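Local coordinates for hypothetical protein (Nostoc punctiforme, PDB 2O62), which is of unknown function but belongs to the DUF3598 family and probably combines two calycin-like beta domains, at residues L213-L225 with F234-R246. Sequence-based numbering, arbitrary orientation. Where two conformers were deposited one is given.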
ATOM      1  N   LEU A 213       5.391   5.191  -8.992  1.00 20.85           N
ATOM      2  CA  LEU A 213       5.903   6.447  -8.506  1.00 21.74           C
ATOM      3  C   LEU A 213       6.749   6.197  -7.272  1.00 21.16           C
ATOM      4  O   LEU A 213       6.326   5.495  -6.332  1.00 20.24           O
ATOM      5  CB  LEU A 213       4.751   7.387  -8.196  1.00 21.46           C
ATOM      6  CG  LEU A 213       5.087   8.700  -7.511  1.00 22.84           C
ATOM      7  CD1 LEU A 213       5.856   9.617  -8.444  1.00 22.65           C
ATOM      8  CD2 LEU A 213       3.839   9.401  -7.023  1.00 24.47           C
ATOM      9  N   LEU A 214       7.953   6.750  -7.282  1.00 21.31           N
ATOM     10  CA  LEU A 214       8.887   6.548  -6.184  1.00 22.53           C
ATOM     11  C   LEU A 214       8.723   7.717  -5.215  1.00 21.78           C
ATOM     12  O   LEU A 214       8.685   8.874  -5.647  1.00 21.42           O
ATOM     13  CB  LEU A 214      10.302   6.539  -6.723  1.00 24.18           C
ATOM     14  CG  LEU A 214      10.518   5.571  -7.909  1.00 25.61           C
ATOM     15  CD1 LEU A 214      11.947   5.714  -8.392  1.00 30.83           C
ATOM     16  CD2 LEU A 214      10.168   4.176  -7.536  1.00 25.60           C
ATOM     17  N   LEU A 215       8.600   7.408  -3.932  1.00 20.46           N
ATOM     18  CA  LEU A 215       8.245   8.395  -2.942  1.00 19.71           C
ATOM     19  C   LEU A 215       9.186   8.453  -1.756  1.00 19.39           C
ATOM     20  O   LEU A 215      10.131   7.632  -1.623  1.00 17.84           O
ATOM     21  CB  LEU A 215       6.827   8.064  -2.439  1.00 20.75           C
ATOM     22  CG  LEU A 215       5.678   8.247  -3.446  1.00 21.43           C
ATOM     23  CD1 LEU A 215       4.434   7.471  -2.989  1.00 24.18           C
ATOM     24  CD2 LEU A 215       5.390   9.737  -3.672  1.00 24.00           C
ATOM     25  N   PRO A 216       8.956   9.439  -0.866  1.00 19.32           N
ATOM     26  CA  PRO A 216       9.674   9.424   0.390  1.00 19.22           C
ATOM     27  C   PRO A 216       9.481   8.149   1.265  1.00 19.26           C
ATOM     28  O   PRO A 216       8.515   7.351   1.105  1.00 20.31           O
ATOM     29  CB  PRO A 216       9.099  10.637   1.128  1.00 19.68           C
ATOM     30  CG  PRO A 216       8.593  11.541   0.060  1.00 19.80           C
ATOM     31  CD  PRO A 216       8.076  10.635  -0.983  1.00 18.64           C
ATOM     32  N   ASP A 217      10.410   7.995   2.201  1.00 19.13           N
ATOM     33  CA  ASP A 217      10.332   6.952   3.228  1.00 18.86           C
ATOM     34  C   ASP A 217      10.350   5.539   2.637  1.00 19.14           C
ATOM     35  O   ASP A 217       9.707   4.623   3.165  1.00 19.30           O
ATOM     36  CB  ASP A 217       9.076   7.145   4.068  1.00 19.45           C
ATOM     37  CG  ASP A 217       9.092   6.307   5.370  1.00 22.25           C
ATOM     38  OD1 ASP A 217      10.153   6.230   6.063  1.00 21.87           O
ATOM     39  OD2 ASP A 217       8.058   5.673   5.701  1.00 28.07           O
ATOM     40  N   GLY A 218      11.042   5.408   1.509  1.00 19.12           N
ATOM     41  CA  GLY A 218      11.205   4.131   0.784  1.00 19.26           C
ATOM     42  C   GLY A 218       9.911   3.596   0.189  1.00 19.71           C
ATOM     43  O   GLY A 218       9.828   2.432  -0.209  1.00 19.54           O
ATOM     44  N   ALA A 219       8.911   4.485   0.038  1.00 20.13           N
ATOM     45  CA  ALA A 219       7.597   4.121  -0.478  1.00 19.71           C
ATOM     46  C   ALA A 219       7.494   4.160  -1.999  1.00 19.32           C
ATOM     47  O   ALA A 219       8.153   4.958  -2.677  1.00 18.41           O
ATOM     48  CB  ALA A 219       6.555   5.013   0.108  1.00 20.71           C
ATOM     49  N   SER A 220       6.650   3.302  -2.542  1.00 20.05           N
ATOM     50  CA  SER A 220       6.297   3.364  -3.930  1.00 20.09           C
ATOM     51  C   SER A 220       4.800   3.163  -4.085  1.00 20.65           C
ATOM     52  O   SER A 220       4.145   2.526  -3.240  1.00 20.45           O
ATOM     53  CB  SER A 220       7.089   2.335  -4.759  1.00 21.34           C
ATOM     54  OG  SER A 220       6.892   1.029  -4.295  1.00 19.95           O
ATOM     55  N   ALA A 221       4.257   3.744  -5.137  1.00 20.57           N
ATOM     56  CA  ALA A 221       2.874   3.502  -5.497  1.00 20.98           C
ATOM     57  C   ALA A 221       2.806   3.007  -6.942  1.00 21.20           C
ATOM     58  O   ALA A 221       3.346   3.644  -7.838  1.00 20.76           O
ATOM     59  CB  ALA A 221       2.088   4.770  -5.367  1.00 23.17           C
ATOM     60  N   THR A 222       2.102   1.908  -7.185  1.00 21.87           N
ATOM     61  CA  THR A 222       1.894   1.404  -8.550  1.00 22.13           C
ATOM     62  C   THR A 222       0.407   1.552  -8.891  1.00 22.70           C
ATOM     63  O   THR A 222      -0.446   1.061  -8.160  1.00 24.39           O
ATOM     64  CB  THR A 222       2.413  -0.063  -8.700  1.00 22.92           C
ATOM     65  OG1 THR A 222       3.819  -0.068  -8.435  1.00 23.80           O
ATOM     66  CG2 THR A 222       2.171  -0.609 -10.090  1.00 24.46           C
ATOM     67  N   SER A 223       0.131   2.277  -9.965  1.00 22.31           N
ATOM     68  CA  SER A 223      -1.196   2.720 -10.345  1.00 22.71           C
ATOM     69  C   SER A 223      -1.526   2.303 -11.769  1.00 22.64           C
ATOM     70  O   SER A 223      -0.708   2.529 -12.665  1.00 23.59           O
ATOM     71  CB  SER A 223      -1.315   4.236 -10.316  1.00 22.29           C
ATOM     72  OG  SER A 223      -0.972   4.725  -9.013  1.00 23.07           O
ATOM     73  N   PRO A 224      -2.756   1.777 -11.989  1.00 23.34           N
ATOM     74  CA  PRO A 224      -3.247   1.604 -13.363  1.00 23.55           C
ATOM     75  C   PRO A 224      -3.101   2.894 -14.189  1.00 22.77           C
ATOM     76  O   PRO A 224      -3.330   3.965 -13.675  1.00 23.02           O
ATOM     77  CB  PRO A 224      -4.733   1.249 -13.155  1.00 24.11           C
ATOM     78  CG  PRO A 224      -4.837   0.759 -11.749  1.00 25.53           C
ATOM     79  CD  PRO A 224      -3.753   1.368 -10.982  1.00 23.83           C
ATOM     80  N   LEU A 225      -2.685   2.811 -15.448  1.00 23.25           N
ATOM     81  CA  LEU A 225      -2.661   4.006 -16.280  1.00 23.03           C
ATOM     82  C   LEU A 225      -4.075   4.563 -16.493  1.00 23.00           C
ATOM     83  O   LEU A 225      -4.256   5.765 -16.643  1.00 22.10           O
ATOM     84  CB  LEU A 225      -1.999   3.723 -17.633  1.00 22.74           C
ATOM     85  CG  LEU A 225      -0.496   3.410 -17.508  1.00 24.49           C
ATOM     86  CD1 LEU A 225       0.101   2.952 -18.855  1.00 24.04           C
ATOM     87  CD2 LEU A 225       0.275   4.604 -16.918  1.00 25.27           C
ATOM     88  N   PHE A 234      -5.961  -3.531  -9.650  1.00 23.10           N
ATOM     89  CA  PHE A 234      -4.988  -3.851  -8.598  1.00 23.69           C
ATOM     90  C   PHE A 234      -4.428  -2.517  -8.083  1.00 24.07           C
ATOM     91  O   PHE A 234      -3.899  -1.730  -8.852  1.00 25.91           O
ATOM     92  CB  PHE A 234      -3.861  -4.727  -9.152  1.00 24.73           C
ATOM     93  CG  PHE A 234      -4.364  -5.994  -9.824  1.00 26.06           C
ATOM     94  CD1 PHE A 234      -4.556  -7.152  -9.084  1.00 28.28           C
ATOM     95  CD2 PHE A 234      -4.627  -6.028 -11.192  1.00 28.88           C
ATOM     96  CE1 PHE A 234      -5.030  -8.309  -9.678  1.00 27.69           C
ATOM     97  CE2 PHE A 234      -5.116  -7.186 -11.790  1.00 28.63           C
ATOM     98  CZ  PHE A 234      -5.314  -8.330 -11.033  1.00 28.80           C
ATOM     99  N   LEU A 235      -4.641  -2.245  -6.805  1.00 22.28           N
ATOM    100  CA  LEU A 235      -4.067  -1.083  -6.129  1.00 22.81           C
ATOM    101  C   LEU A 235      -2.829  -1.608  -5.393  1.00 22.34           C
ATOM    102  O   LEU A 235      -2.942  -2.517  -4.613  1.00 20.46           O
ATOM    103  CB  LEU A 235      -5.096  -0.604  -5.136  1.00 24.23           C
ATOM    104  CG  LEU A 235      -4.871   0.672  -4.411  1.00 26.32           C
ATOM    105  CD1 LEU A 235      -5.099   1.798  -5.377  1.00 29.44           C
ATOM    106  CD2 LEU A 235      -5.814   0.732  -3.196  1.00 29.46           C
ATOM    107  N   GLU A 236      -1.654  -1.052  -5.681  1.00 22.03           N
ATOM    108  CA  GLU A 236      -0.397  -1.590  -5.139  0.50 22.39           C
ATOM    109  C   GLU A 236       0.451  -0.456  -4.580  1.00 21.89           C
ATOM    110  O   GLU A 236       0.454   0.683  -5.077  1.00 21.96           O
ATOM    111  CB  GLU A 236       0.451  -2.434  -6.148  0.50 22.37           C
ATOM    112  CG  GLU A 236       1.805  -3.091  -5.547  0.50 22.51           C
ATOM    113  CD  GLU A 236       2.493  -4.095  -6.510  0.50 24.45           C
ATOM    114  OE1 GLU A 236       2.129  -4.041  -7.701  0.50 25.69           O
ATOM    115  OE2 GLU A 236       3.361  -4.939  -6.104  0.50 22.62           O
ATOM    116  N   ALA A 237       1.126  -0.801  -3.493  1.00 21.42           N
ATOM    117  CA  ALA A 237       2.125   0.041  -2.871  1.00 21.02           C
ATOM    118  C   ALA A 237       3.236  -0.880  -2.377  1.00 20.41           C
ATOM    119  O   ALA A 237       3.050  -2.075  -2.198  1.00 20.94           O
ATOM    120  CB  ALA A 237       1.504   0.796  -1.684  1.00 22.72           C
ATOM    121  N   GLY A 238       4.349  -0.269  -2.079  1.00 20.25           N
ATOM    122  CA  GLY A 238       5.559  -0.941  -1.620  1.00 20.01           C
ATOM    123  C   GLY A 238       6.229  -0.089  -0.586  1.00 19.46           C
ATOM    124  O   GLY A 238       6.043   1.133  -0.537  1.00 19.17           O
ATOM    125  N   TRP A 239       7.058  -0.729   0.227  1.00 18.82           N
ATOM    126  CA  TRP A 239       7.841  -0.031   1.217  1.00 19.13           C
ATOM    127  C   TRP A 239       9.165  -0.729   1.377  1.00 19.74           C
ATOM    128  O   TRP A 239       9.174  -1.877   1.805  1.00 20.13           O
ATOM    129  CB  TRP A 239       7.113  -0.080   2.544  1.00 19.73           C
ATOM    130  CG  TRP A 239       7.656   0.777   3.621  1.00 20.60           C
ATOM    131  CD1 TRP A 239       8.470   1.881   3.480  1.00 20.83           C
ATOM    132  CD2 TRP A 239       7.415   0.635   5.006  1.00 20.59           C
ATOM    133  NE1 TRP A 239       8.694   2.448   4.692  1.00 21.47           N
ATOM    134  CE2 TRP A 239       8.067   1.703   5.654  1.00 21.15           C
ATOM    135  CE3 TRP A 239       6.646  -0.253   5.774  1.00 21.56           C
ATOM    136  CZ2 TRP A 239       8.011   1.888   7.032  1.00 22.98           C
ATOM    137  CZ3 TRP A 239       6.584  -0.070   7.131  1.00 21.21           C
ATOM    138  CH2 TRP A 239       7.265   0.997   7.759  1.00 22.05           C
ATOM    139  N   LEU A 240      10.255  -0.028   1.044  1.00 18.52           N
ATOM    140  CA  LEU A 240      11.622  -0.517   1.234  1.00 19.54           C
ATOM    141  C   LEU A 240      11.979  -0.212   2.697  1.00 19.84           C
ATOM    142  O   LEU A 240      12.467   0.887   3.051  1.00 20.47           O
ATOM    143  CB  LEU A 240      12.588   0.178   0.280  1.00 19.51           C
ATOM    144  CG  LEU A 240      14.033  -0.315   0.298  1.00 21.83           C
ATOM    145  CD1 LEU A 240      14.099  -1.755  -0.242  1.00 23.69           C
ATOM    146  CD2 LEU A 240      14.930   0.607  -0.497  1.00 21.79           C
ATOM    147  N   ILE A 241      11.715  -1.189   3.546  1.00 20.42           N
ATOM    148  CA  ILE A 241      11.827  -1.029   4.991  1.00 22.00           C
ATOM    149  C   ILE A 241      13.277  -0.920   5.460  1.00 22.13           C
ATOM    150  O   ILE A 241      13.578  -0.167   6.384  1.00 21.66           O
ATOM    151  CB  ILE A 241      11.135  -2.195   5.726  1.00 22.20           C
ATOM    152  CG1 ILE A 241       9.657  -2.252   5.363  1.00 24.69           C
ATOM    153  CG2 ILE A 241      11.266  -2.027   7.221  1.00 25.18           C
ATOM    154  CD1 ILE A 241       8.957  -3.521   5.756  1.00 24.06           C
ATOM    155  N   GLN A 242      14.151  -1.726   4.848  1.00 21.98           N
ATOM    156  CA  GLN A 242      15.600  -1.655   5.015  1.00 23.19           C
ATOM    157  C   GLN A 242      16.208  -1.818   3.634  1.00 22.31           C
ATOM    158  O   GLN A 242      15.524  -2.240   2.709  1.00 21.01           O
ATOM    159  CB  GLN A 242      16.101  -2.812   5.914  1.00 24.51           C
ATOM    160  CG  GLN A 242      15.438  -2.915   7.292  1.00 28.02           C
ATOM    161  CD  GLN A 242      15.713  -1.694   8.205  1.00 33.87           C
ATOM    162  OE1 GLN A 242      16.636  -0.900   7.947  1.00 38.30           O
ATOM    163  NE2 GLN A 242      14.910  -1.547   9.274  1.00 33.24           N
ATOM    164  N   SER A 243      17.505  -1.563   3.467  1.00 22.43           N
ATOM    165  CA  SER A 243      18.116  -1.710   2.122  1.00 22.19           C
ATOM    166  C   SER A 243      17.885  -3.101   1.503  1.00 22.16           C
ATOM    167  O   SER A 243      17.884  -3.232   0.289  1.00 22.62           O
ATOM    168  CB  SER A 243      19.614  -1.385   2.126  1.00 22.63           C
ATOM    169  OG  SER A 243      20.322  -2.361   2.864  1.00 25.70           O
ATOM    170  N   ASP A 244      17.679  -4.125   2.334  1.00 22.07           N
ATOM    171  CA  ASP A 244      17.551  -5.521   1.850  1.00 22.40           C
ATOM    172  C   ASP A 244      16.223  -6.159   2.241  1.00 21.65           C
ATOM    173  O   ASP A 244      16.067  -7.374   2.186  1.00 22.17           O
ATOM    174  CB  ASP A 244      18.713  -6.356   2.394  1.00 23.40           C
ATOM    175  CG  ASP A 244      18.831  -6.269   3.925  1.00 26.91           C
ATOM    176  OD1 ASP A 244      17.921  -5.694   4.627  1.00 30.69           O
ATOM    177  OD2 ASP A 244      19.865  -6.745   4.435  1.00 33.11           O
ATOM    178  N   LEU A 245      15.248  -5.336   2.611  1.00 21.18           N
ATOM    179  CA  LEU A 245      13.927  -5.806   2.991  1.00 20.70           C
ATOM    180  C   LEU A 245      12.823  -4.903   2.425  1.00 21.00           C
ATOM    181  O   LEU A 245      12.776  -3.696   2.715  1.00 20.91           O
ATOM    182  CB  LEU A 245      13.806  -5.885   4.518  1.00 21.55           C
ATOM    183  CG  LEU A 245      12.454  -6.371   5.056  1.00 21.81           C
ATOM    184  CD1 LEU A 245      12.218  -7.812   4.716  1.00 25.25           C
ATOM    185  CD2 LEU A 245      12.368  -6.107   6.594  1.00 22.37           C
ATOM    186  N   ARG A 246      11.902  -5.486   1.645  1.00 19.67           N
ATOM    187  CA  ARG A 246      10.822  -4.732   1.042  1.00 19.50           C
ATOM    188  C   ARG A 246       9.526  -5.476   1.191  1.00 20.30           C
ATOM    189  O   ARG A 246       9.489  -6.716   1.092  1.00 21.28           O
ATOM    190  CB  ARG A 246      11.091  -4.536  -0.431  1.00 19.22           C
ATOM    191  CG  ARG A 246      10.077  -3.649  -1.145  1.00 20.42           C
ATOM    192  CD  ARG A 246      10.756  -2.774  -2.184  1.00 25.24           C
ATOM    193  NE  ARG A 246       9.822  -1.950  -2.978  1.00 25.08           N
ATOM    194  CZ  ARG A 246       9.424  -2.221  -4.214  1.00 23.07           C
ATOM    195  NH1 ARG A 246       9.757  -3.359  -4.806  1.00 22.74           N
ATOM    196  NH2 ARG A 246       8.631  -1.354  -4.863  1.00 24.18           N
TER
HETATM  197  O   HOH W   1       9.000   0.685  -2.317  1.00 13.67           O
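Strands 219-224 and 234-242 run antiparallel, 4.6 Å apart at their axes, with Ala-219 and Ala-221 forming non-hydrogen-bonded pairs with Trp-239 and Ala-237, while Ser-220 and Thr-222 form hydrogen-bonded pairs with Gly-238 and Glu-236. The ladder begins with a nearly straight bond from Leu-240 N to Gly-218 O (2.8 Å, 175°) and slackens at the other end, where Glu-236 N reaches Thr-222 O weakly at 3.5 Å. Trp-239, its CG anti to the backbone N (chi1 -170°), sets the indole edge beside the loop at Asp-217; there NE1 makes a weak, bent hydrogen bond to Asp-217 O, which lies at the ring edge. The Asp-217 carboxylate is tilted 50° to the indole plane, and its OD2 forms a salt bridge with Arg-103. Ile-241 CG1 covers part of one indole face. This side of the sheet, with Ala-237 and Trp-239, packs on strand 93-100 of the other sheet.

On the reverse side, Gly-238 leaves room for Ser-220 OG, 3.6 Å from its CA. Arg-246, bent at chi2, reaches across from the next strand and brings NH2 to 3.0 Å from Ser-220 OG; NH2 also hydrogen-bonds a glycerol, probably from the crystallisation liquor. A water ties this cluster together, donating to Gly-218 O, accepting from Arg-246 NE at 2.8 Å and bonding Ser-220 OG. Farther along, Thr-222 and Glu-236 lie side by side, their CB atoms 4.0 Å apart. The paired strands constitute a beta hairpin in the closed antiparallel barrel of the C-terminal half, consistent with a calycin-type fold.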